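Local coordinates for protein beta-lactamase (Escherichia coli, PDB 6PQ9) that probably hydrolyses beta-lactam antibiotics to substituted beta-amino acids, as a member of the class A beta-lactamase family linked to antibiotic resistance, at residues L93-K96 with K97-L101; Y196-I200 with L201-S205; K290-W293 with D294-K298. The protein carries 1 engineered substitution. All blocks are in the same frame, centred on the assembly; numbering follows the deposited sequence.

Interaction 1 (L93-K96 with K97-L101); sequences LFVK and KSELL. With ACT (acetate ion), chain H.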
loop_
_atom_site.group_PDB
_atom_site.type_symbol
_atom_site.label_atom_id
_atom_site.label_comp_id
_atom_site.label_asym_id
_atom_site.label_seq_id
_atom_site.Cartn_x
_atom_site.Cartn_y
_atom_site.Cartn_z
ATOM N N LEU A 93 4.159 16.226 -17.609
ATOM C CA LEU A 93 3.019 15.686 -18.337
ATOM C C LEU A 93 1.876 16.689 -18.280
ATOM O O LEU A 93 1.571 17.233 -17.210
ATOM C CB LEU A 93 2.565 14.349 -17.740
ATOM C CG LEU A 93 3.639 13.266 -17.739
ATOM C CD1 LEU A 93 3.102 11.972 -17.193
ATOM C CD2 LEU A 93 4.153 13.086 -19.153
ATOM N N PHE A 94 1.251 16.935 -19.424
ATOM C CA PHE A 94 0.084 17.800 -19.457
ATOM C C PHE A 94 -1.138 17.021 -18.983
ATOM O O PHE A 94 -1.454 15.958 -19.523
ATOM C CB PHE A 94 -0.146 18.351 -20.867
ATOM C CG PHE A 94 -1.335 19.270 -20.975
ATOM C CD1 PHE A 94 -2.607 18.761 -21.228
ATOM C CD2 PHE A 94 -1.183 20.645 -20.820
ATOM C CE1 PHE A 94 -3.702 19.605 -21.325
ATOM C CE2 PHE A 94 -2.269 21.491 -20.924
ATOM C CZ PHE A 94 -3.532 20.967 -21.178
ATOM N N VAL A 95 -1.837 17.571 -17.997
ATOM C CA VAL A 95 -2.987 16.930 -17.370
ATOM C C VAL A 95 -4.236 17.704 -17.772
ATOM O O VAL A 95 -4.343 18.903 -17.498
ATOM C CB VAL A 95 -2.828 16.884 -15.843
ATOM C CG1 VAL A 95 -4.083 16.326 -15.185
ATOM C CG2 VAL A 95 -1.593 16.069 -15.488
ATOM N N LYS A 96 -5.175 17.030 -18.426
ATOM C CA LYS A 96 -6.400 17.697 -18.836
ATOM C C LYS A 96 -7.310 17.939 -17.635
ATOM O O LYS A 96 -7.329 17.160 -16.671
ATOM C CB LYS A 96 -7.131 16.875 -19.906
ATOM C CG LYS A 96 -6.234 16.512 -21.085
ATOM C CD LYS A 96 -7.025 15.978 -22.262
ATOM C CE LYS A 96 -7.326 14.500 -22.087
ATOM N NZ LYS A 96 -8.017 13.943 -23.281
ATOM N N LYS A 97 -8.052 19.054 -17.692
ATOM C CA LYS A 97 -9.080 19.321 -16.692
ATOM C C LYS A 97 -10.000 18.122 -16.510
ATOM O O LYS A 97 -10.357 17.777 -15.380
ATOM C CB LYS A 97 -9.897 20.552 -17.083
ATOM C CG LYS A 97 -10.808 21.078 -15.966
ATOM C CD LYS A 97 -11.629 22.262 -16.457
ATOM C CE LYS A 97 -13.016 22.300 -15.807
ATOM N NZ LYS A 97 -13.023 23.089 -14.545
ATOM N N SER A 98 -10.379 17.459 -17.611
ATOM C CA SER A 98 -11.288 16.313 -17.533
ATOM C C SER A 98 -10.722 15.140 -16.733
ATOM O O SER A 98 -11.479 14.212 -16.410
ATOM C CB SER A 98 -11.673 15.836 -18.945
ATOM O OG SER A 98 -10.563 15.307 -19.652
ATOM N N GLU A 99 -9.423 15.146 -16.415
ATOM C CA GLU A 99 -8.797 14.075 -15.652
ATOM C C GLU A 99 -8.699 14.381 -14.169
ATOM O O GLU A 99 -8.420 13.471 -13.381
ATOM C CB GLU A 99 -7.397 13.783 -16.184
ATOM C CG GLU A 99 -7.366 13.405 -17.635
ATOM C CD GLU A 99 -5.947 13.267 -18.144
ATOM O OE1 GLU A 99 -5.416 14.219 -18.769
ATOM O OE2 GLU A 99 -5.359 12.197 -17.906
ATOM N N LEU A 100 -8.906 15.634 -13.767
ATOM C CA LEU A 100 -8.977 15.965 -12.346
ATOM C C LEU A 100 -10.443 15.860 -11.932
ATOM O O LEU A 100 -11.172 16.847 -11.813
ATOM C CB LEU A 100 -8.363 17.332 -12.083
ATOM C CG LEU A 100 -6.873 17.359 -12.483
ATOM C CD1 LEU A 100 -6.334 18.758 -12.583
ATOM C CD2 LEU A 100 -6.001 16.545 -11.520
ATOM N N LEU A 101 -10.879 14.612 -11.738
ATOM C CA LEU A 101 -12.271 14.318 -11.430
ATOM C C LEU A 101 -12.683 14.946 -10.097
ATOM O O LEU A 101 -11.855 15.110 -9.193
ATOM C CB LEU A 101 -12.507 12.810 -11.368
ATOM C CG LEU A 101 -12.241 11.987 -12.629
ATOM C CD1 LEU A 101 -12.487 10.520 -12.344
ATOM C CD2 LEU A 101 -13.126 12.461 -13.748
HETATM C C ACT H . -10.619 18.168 -21.726
HETATM O O ACT H . -10.577 18.641 -20.566
HETATM O OXT ACT H . -10.732 16.970 -22.087
HETATM C CH3 ACT H . -10.526 19.207 -22.845
HETATM O O HOH W 1 -2.977 14.219 -20.357
#

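Interaction 2 (Y196-I200 with L201-S205); sequences YKNEI and LSKNS. With ACT (acetate ion), chain D.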
loop_
_atom_site.group_PDB
_atom_site.type_symbol
_atom_site.label_atom_id
_atom_site.label_comp_id
_atom_site.label_asym_id
_atom_site.label_seq_id
_atom_site.Cartn_x
_atom_site.Cartn_y
_atom_site.Cartn_z
ATOM N N TYR A 196 12.585 -3.188 -1.206
ATOM C CA TYR A 196 13.432 -2.585 -0.189
ATOM C C TYR A 196 14.891 -2.987 -0.354
ATOM O O TYR A 196 15.790 -2.163 -0.141
ATOM C CB TYR A 196 12.948 -2.947 1.204
ATOM C CG TYR A 196 13.597 -2.053 2.221
ATOM C CD1 TYR A 196 13.196 -0.730 2.345
ATOM C CD2 TYR A 196 14.650 -2.506 3.024
ATOM C CE1 TYR A 196 13.791 0.120 3.266
ATOM C CE2 TYR A 196 15.259 -1.655 3.955
ATOM C CZ TYR A 196 14.814 -0.337 4.067
ATOM O OH TYR A 196 15.378 0.542 4.970
ATOM N N LYS A 197 15.149 -4.244 -0.736
ATOM C CA LYS A 197 16.506 -4.720 -1.025
ATOM C C LYS A 197 17.068 -4.177 -2.371
ATOM O O LYS A 197 18.153 -4.594 -2.796
ATOM C CB LYS A 197 16.524 -6.254 -1.001
ATOM C CG LYS A 197 16.434 -6.823 0.426
ATOM C CD LYS A 197 16.324 -8.342 0.463
ATOM C CE LYS A 197 17.601 -9.028 -0.052
ATOM N NZ LYS A 197 17.330 -10.434 -0.524
ATOM N N ASN A 198 16.331 -3.271 -3.016
ATOM C CA ASN A 198 16.744 -2.611 -4.261
ATOM C C ASN A 198 17.062 -3.610 -5.368
ATOM O O ASN A 198 18.060 -3.484 -6.075
ATOM C CB ASN A 198 17.928 -1.660 -4.038
ATOM C CG ASN A 198 17.948 -0.494 -5.048
ATOM O OD1 ASN A 198 17.048 -0.365 -5.907
ATOM N ND2 ASN A 198 18.975 0.361 -4.948
ATOM N N GLU A 199 16.167 -4.581 -5.552
ATOM C CA GLU A 199 16.216 -5.485 -6.692
ATOM C C GLU A 199 15.255 -5.110 -7.818
ATOM O O GLU A 199 15.178 -5.850 -8.802
ATOM C CB GLU A 199 15.911 -6.916 -6.244
ATOM C CG GLU A 199 16.532 -7.288 -4.907
ATOM C CD GLU A 199 16.019 -8.615 -4.373
ATOM O OE1 GLU A 199 15.072 -9.167 -4.974
ATOM O OE2 GLU A 199 16.564 -9.107 -3.355
ATOM N N ILE A 200 14.514 -4.002 -7.715
ATOM C CA ILE A 200 13.539 -3.613 -8.738
ATOM C C ILE A 200 13.986 -2.375 -9.500
ATOM O O ILE A 200 13.920 -2.335 -10.732
ATOM C CB ILE A 200 12.137 -3.384 -8.131
ATOM C CG1 ILE A 200 11.720 -4.506 -7.195
ATOM C CG2 ILE A 200 11.099 -3.222 -9.254
ATOM C CD1 ILE A 200 10.248 -4.402 -6.801
ATOM N N LEU A 201 14.406 -1.336 -8.780
ATOM C CA LEU A 201 14.572 -0.016 -9.361
ATOM C C LEU A 201 16.037 0.388 -9.410
ATOM O O LEU A 201 16.890 -0.183 -8.731
ATOM C CB LEU A 201 13.781 1.027 -8.557
ATOM C CG LEU A 201 12.293 0.726 -8.390
ATOM C CD1 LEU A 201 11.655 1.749 -7.462
ATOM C CD2 LEU A 201 11.613 0.699 -9.753
ATOM N N SER A 202 16.311 1.413 -10.205
ATOM C CA SER A 202 17.583 2.103 -10.080
ATOM C C SER A 202 17.709 2.730 -8.695
ATOM O O SER A 202 16.727 2.899 -7.963
ATOM C CB SER A 202 17.706 3.184 -11.139
ATOM O OG SER A 202 16.905 4.282 -10.769
ATOM N N LYS A 203 18.944 3.101 -8.349
ATOM C CA LYS A 203 19.210 3.675 -7.031
ATOM C C LYS A 203 18.435 4.975 -6.823
ATOM O O LYS A 203 17.849 5.195 -5.755
ATOM C CB LYS A 203 20.720 3.897 -6.858
ATOM C CG LYS A 203 21.167 4.351 -5.463
ATOM C CD LYS A 203 20.732 3.359 -4.377
ATOM C CE LYS A 203 21.399 3.650 -3.031
ATOM N NZ LYS A 203 20.449 3.444 -1.873
ATOM N N ASN A 204 18.413 5.849 -7.830
ATOM C CA ASN A 204 17.734 7.129 -7.662
ATOM C C ASN A 204 16.223 6.948 -7.544
ATOM O O ASN A 204 15.575 7.620 -6.734
ATOM C CB ASN A 204 18.081 8.063 -8.820
ATOM C CG ASN A 204 19.476 8.659 -8.694
ATOM O OD1 ASN A 204 20.042 8.748 -7.594
ATOM N ND2 ASN A 204 20.032 9.077 -9.825
ATOM N N SER A 205 15.641 6.055 -8.346
ATOM C CA SER A 205 14.209 5.805 -8.244
ATOM C C SER A 205 13.863 5.200 -6.891
ATOM O O SER A 205 12.917 5.640 -6.222
ATOM C CB SER A 205 13.760 4.895 -9.386
ATOM O OG SER A 205 13.873 5.575 -10.622
HETATM C C ACT D . 21.415 2.054 -11.078
HETATM O O ACT D . 21.857 2.750 -10.110
HETATM O OXT ACT D . 21.071 0.835 -11.077
HETATM C CH3 ACT D . 21.268 2.817 -12.457
#

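Interaction 3 (K290-W293 with D294-K298); sequences KSVW and DYLVK. With ASP (aspartic acid), chain B.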
loop_
_atom_site.group_PDB
_atom_site.type_symbol
_atom_site.label_atom_id
_atom_site.label_comp_id
_atom_site.label_asym_id
_atom_site.label_seq_id
_atom_site.Cartn_x
_atom_site.Cartn_y
_atom_site.Cartn_z
ATOM N N LYS A 290 2.397 -4.137 16.623
ATOM C CA LYS A 290 3.080 -4.050 17.911
ATOM C C LYS A 290 3.517 -5.430 18.402
ATOM O O LYS A 290 4.654 -5.608 18.851
ATOM C CB LYS A 290 2.169 -3.367 18.932
ATOM C CG LYS A 290 2.802 -3.144 20.291
ATOM C CD LYS A 290 3.890 -2.096 20.220
ATOM C CE LYS A 290 4.373 -1.713 21.604
ATOM N NZ LYS A 290 5.224 -2.766 22.192
ATOM N N SER A 291 2.633 -6.428 18.305
ATOM C CA SER A 291 2.996 -7.784 18.719
ATOM C C SER A 291 4.189 -8.303 17.928
ATOM O O SER A 291 5.107 -8.912 18.492
ATOM C CB SER A 291 1.811 -8.730 18.542
ATOM O OG SER A 291 0.747 -8.372 19.397
ATOM N N VAL A 292 4.170 -8.104 16.606
ATOM C CA VAL A 292 5.286 -8.539 15.772
ATOM C C VAL A 292 6.549 -7.768 16.137
ATOM O O VAL A 292 7.646 -8.337 16.217
ATOM C CB VAL A 292 4.928 -8.378 14.284
ATOM C CG1 VAL A 292 6.156 -8.587 13.405
ATOM C CG2 VAL A 292 3.774 -9.329 13.896
ATOM N N TRP A 293 6.407 -6.467 16.387
ATOM C CA TRP A 293 7.534 -5.645 16.812
ATOM C C TRP A 293 8.128 -6.167 18.120
ATOM O O TRP A 293 9.345 -6.361 18.233
ATOM C CB TRP A 293 7.059 -4.194 16.943
ATOM C CG TRP A 293 7.983 -3.262 17.643
ATOM C CD1 TRP A 293 8.086 -3.059 18.985
ATOM C CD2 TRP A 293 8.925 -2.372 17.025
ATOM N NE1 TRP A 293 9.046 -2.101 19.248
ATOM C CE2 TRP A 293 9.571 -1.665 18.058
ATOM C CE3 TRP A 293 9.282 -2.107 15.698
ATOM C CZ2 TRP A 293 10.560 -0.711 17.805
ATOM C CZ3 TRP A 293 10.256 -1.160 15.447
ATOM C CH2 TRP A 293 10.889 -0.477 16.494
ATOM N N ASP A 294 7.266 -6.422 19.111
ATOM C CA ASP A 294 7.709 -6.906 20.415
ATOM C C ASP A 294 8.472 -8.217 20.292
ATOM O O ASP A 294 9.543 -8.384 20.885
ATOM C CB ASP A 294 6.502 -7.096 21.327
ATOM C CG ASP A 294 5.985 -5.803 21.881
ATOM O OD1 ASP A 294 6.622 -4.753 21.644
ATOM O OD2 ASP A 294 4.937 -5.841 22.564
ATOM N N TYR A 295 7.923 -9.167 19.533
ATOM C CA TYR A 295 8.577 -10.459 19.371
ATOM C C TYR A 295 9.969 -10.305 18.758
ATOM O O TYR A 295 10.932 -10.925 19.222
ATOM C CB TYR A 295 7.703 -11.382 18.520
ATOM C CG TYR A 295 8.390 -12.668 18.129
ATOM C CD1 TYR A 295 8.462 -13.746 19.014
ATOM C CD2 TYR A 295 8.983 -12.806 16.887
ATOM C CE1 TYR A 295 9.100 -14.925 18.655
ATOM C CE2 TYR A 295 9.624 -13.973 16.525
ATOM C CZ TYR A 295 9.683 -15.031 17.407
ATOM O OH TYR A 295 10.324 -16.191 17.016
ATOM N N LEU A 296 10.095 -9.485 17.707
ATOM C CA LEU A 296 11.377 -9.356 17.014
ATOM C C LEU A 296 12.379 -8.516 17.804
ATOM O O LEU A 296 13.593 -8.716 17.679
ATOM C CB LEU A 296 11.171 -8.759 15.624
ATOM C CG LEU A 296 10.316 -9.552 14.623
ATOM C CD1 LEU A 296 10.046 -8.736 13.344
ATOM C CD2 LEU A 296 10.955 -10.884 14.276
ATOM N N VAL A 297 11.896 -7.574 18.616
ATOM C CA VAL A 297 12.793 -6.848 19.505
ATOM C C VAL A 297 13.400 -7.802 20.528
ATOM O O VAL A 297 14.607 -7.759 20.793
ATOM C CB VAL A 297 12.045 -5.683 20.179
ATOM C CG1 VAL A 297 12.806 -5.190 21.398
ATOM C CG2 VAL A 297 11.812 -4.539 19.190
ATOM N N LYS A 298 12.584 -8.696 21.088
ATOM C CA LYS A 298 13.013 -9.645 22.122
ATOM C C LYS A 298 13.993 -10.716 21.597
ATOM O O LYS A 298 14.821 -11.231 22.351
ATOM C CB LYS A 298 11.783 -10.316 22.754
ATOM C CG LYS A 298 12.084 -11.307 23.878
ATOM C CD LYS A 298 11.211 -11.072 25.119
ATOM C CE LYS A 298 9.752 -11.440 24.868
ATOM N NZ LYS A 298 8.959 -11.559 26.134
HETATM N N ASP B . 15.563 -10.862 18.872
HETATM C CA ASP B . 16.152 -11.913 18.049
HETATM C C ASP B . 15.998 -11.610 16.550
HETATM O O ASP B . 16.861 -11.951 15.731
HETATM C CB ASP B . 15.518 -13.270 18.389
HETATM C CG ASP B . 14.060 -13.376 17.928
HETATM O OD1 ASP B . 13.156 -12.949 18.683
HETATM O OD2 ASP B . 13.819 -13.897 16.810
#

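Interaction 1 (L93-K96 with K97-L101)
K96 and E99 hold each other through two hydrogen bonds of opposite direction. The amide N of K96 gives its hydrogen to E99 OE1 at 2.8 Å; OE1 is met on its anti side and somewhat out of the carboxylate plane. In return E99 N donates to K96 O at 2.9 Å, from above the carbonyl plane. A water molecule donates to both F94 O and E99 OE1, so OE1 takes two hydrogens, while OE2 of the same carboxylate forms a salt bridge with R142 of helix 134-144. All this happens where strand 92-95, antiparallel to strand 117-120, runs out into the short 3-10 segment 97-99, followed by an inverse gamma turn centred on L100. L100 N reaches back to K97 O at 3.0 Å. The apolar part is small: V95 CG1 stands anti to the backbone N (chi1 175°) and meets L100 CG at 4.0 Å, the two side chains crossing at about a right angle; V95 also rests on I139. On the polar outside, S98 grips an acetate ion, probably from the crystallisation liquor, with its backbone N to O at 3.2 Å and its hydroxyl OG to OXT at 3.0 Å.

Interaction 2 (Y196-I200 with L201-S205)
Helix 185-196 ends in a Schellman motif with N198 (phi 57°) as its C-prime residue, E199 N bonding K194 O and N198 N bonding F195 O; from there the chain swings round so that the L201 carbonyl comes back to the N198 side chain. The amide of N198 is probably turned over in the model: the atom built as OD1 sits 2.8 Å from L201 O, so which amide atom faces the carbonyl should not be relied on. Beyond it, the aliphatic part of K203 passes the amide end of N198 at about a right angle. I200 and L201, neighbours in sequence, touch through I200 CG2 and L201 CD2 at 4.0 Å; I200 leans on L76 and L201 on L79, both in helix 70-85. S202 is the N-cap of helix 203-214. Its OG, turned back by a chi1 of 76°, accepts from S205 N at 3.3 Å along a nearly straight bond (165°). D83 reinforces this start, receiving S202 N on one carboxylate oxygen and binding S205 OG with the other. K203 N makes a weak 3.4 Å bond to the O atom of an acetate ion. A serine oxygen, the D83 carboxylate and acetate thus gather at the start of the helix, where the first backbone N-H groups have no carbonyl of a preceding turn to bond, and probably suit the positive end of the helix dipole.

Interaction 3 (K290-W293 with D294-K298)
K290 reaches D294 by bending its chain at chi2 (69°) and chi4 (75°), which curls NZ forward by one helical turn onto the carboxylate. The result is an i to i+4 salt bridge: NZ lies 2.5 Å from D294 OD1, a modelled distance too short to be taken literally, and 3.1 Å from OD2 of the same group, so both oxygens are close to the ammonium. The carboxylate has a second neighbour in W293. D294 OD1 lies in the plane of the indole, at its edge, 3.5 Å from W293 CD1. One face of that indole is taken by V297, again four residues on. The methyl V297 CG2 sits 3.8 Å from the centroid of the five-membered ring and 17° off its normal, a CH-pi contact over the face. On another side of the helix, V292 and L296 lie alongside each other, pointing the same way, with V292 CG1 touching L296 CD1 at 3.9 Å. Beneath these side chains the regular backbone bonds run without interruption, among them D294 N to K290 O at 2.7 Å and V297 N to W293 O at 2.9 Å. Close to the chain end, L296 O accepts from the N of a bound aspartic acid at 3.1 Å; the carboxylate atom OD1 of this ligand hangs over one face of the Y295 ring, toward the rim. All of this belongs to the last turns of helix 278-297. V292 and L296 press on F265 of strand 264-274, S291 and Y295 face L28 of helix 25-37, and W293 is wedged against the loop residues L227, P228, T231 and P260.

The three contacts follow one another along the chain without touching. Interactions 1 and 3 lie on opposite sides of the chain's centre, their centres about 45 Å apart; interaction 2 is about 29 Å from the first and 27 Å from the third, again between centres. The nearest atoms of interactions 2 and 3 stay about 12 Å apart. Interaction 1 belongs to a two-stranded sheet beside helix 134-144, interaction 2 to a turn packed on helix 70-85, which in class A enzymes follows the nucleophilic serine, here an engineered glycine, and interaction 3 to the C-terminal helix against the five-stranded sheet. The bound aspartic acid lies at interaction 3; interactions 1 and 2 each meet an acetate.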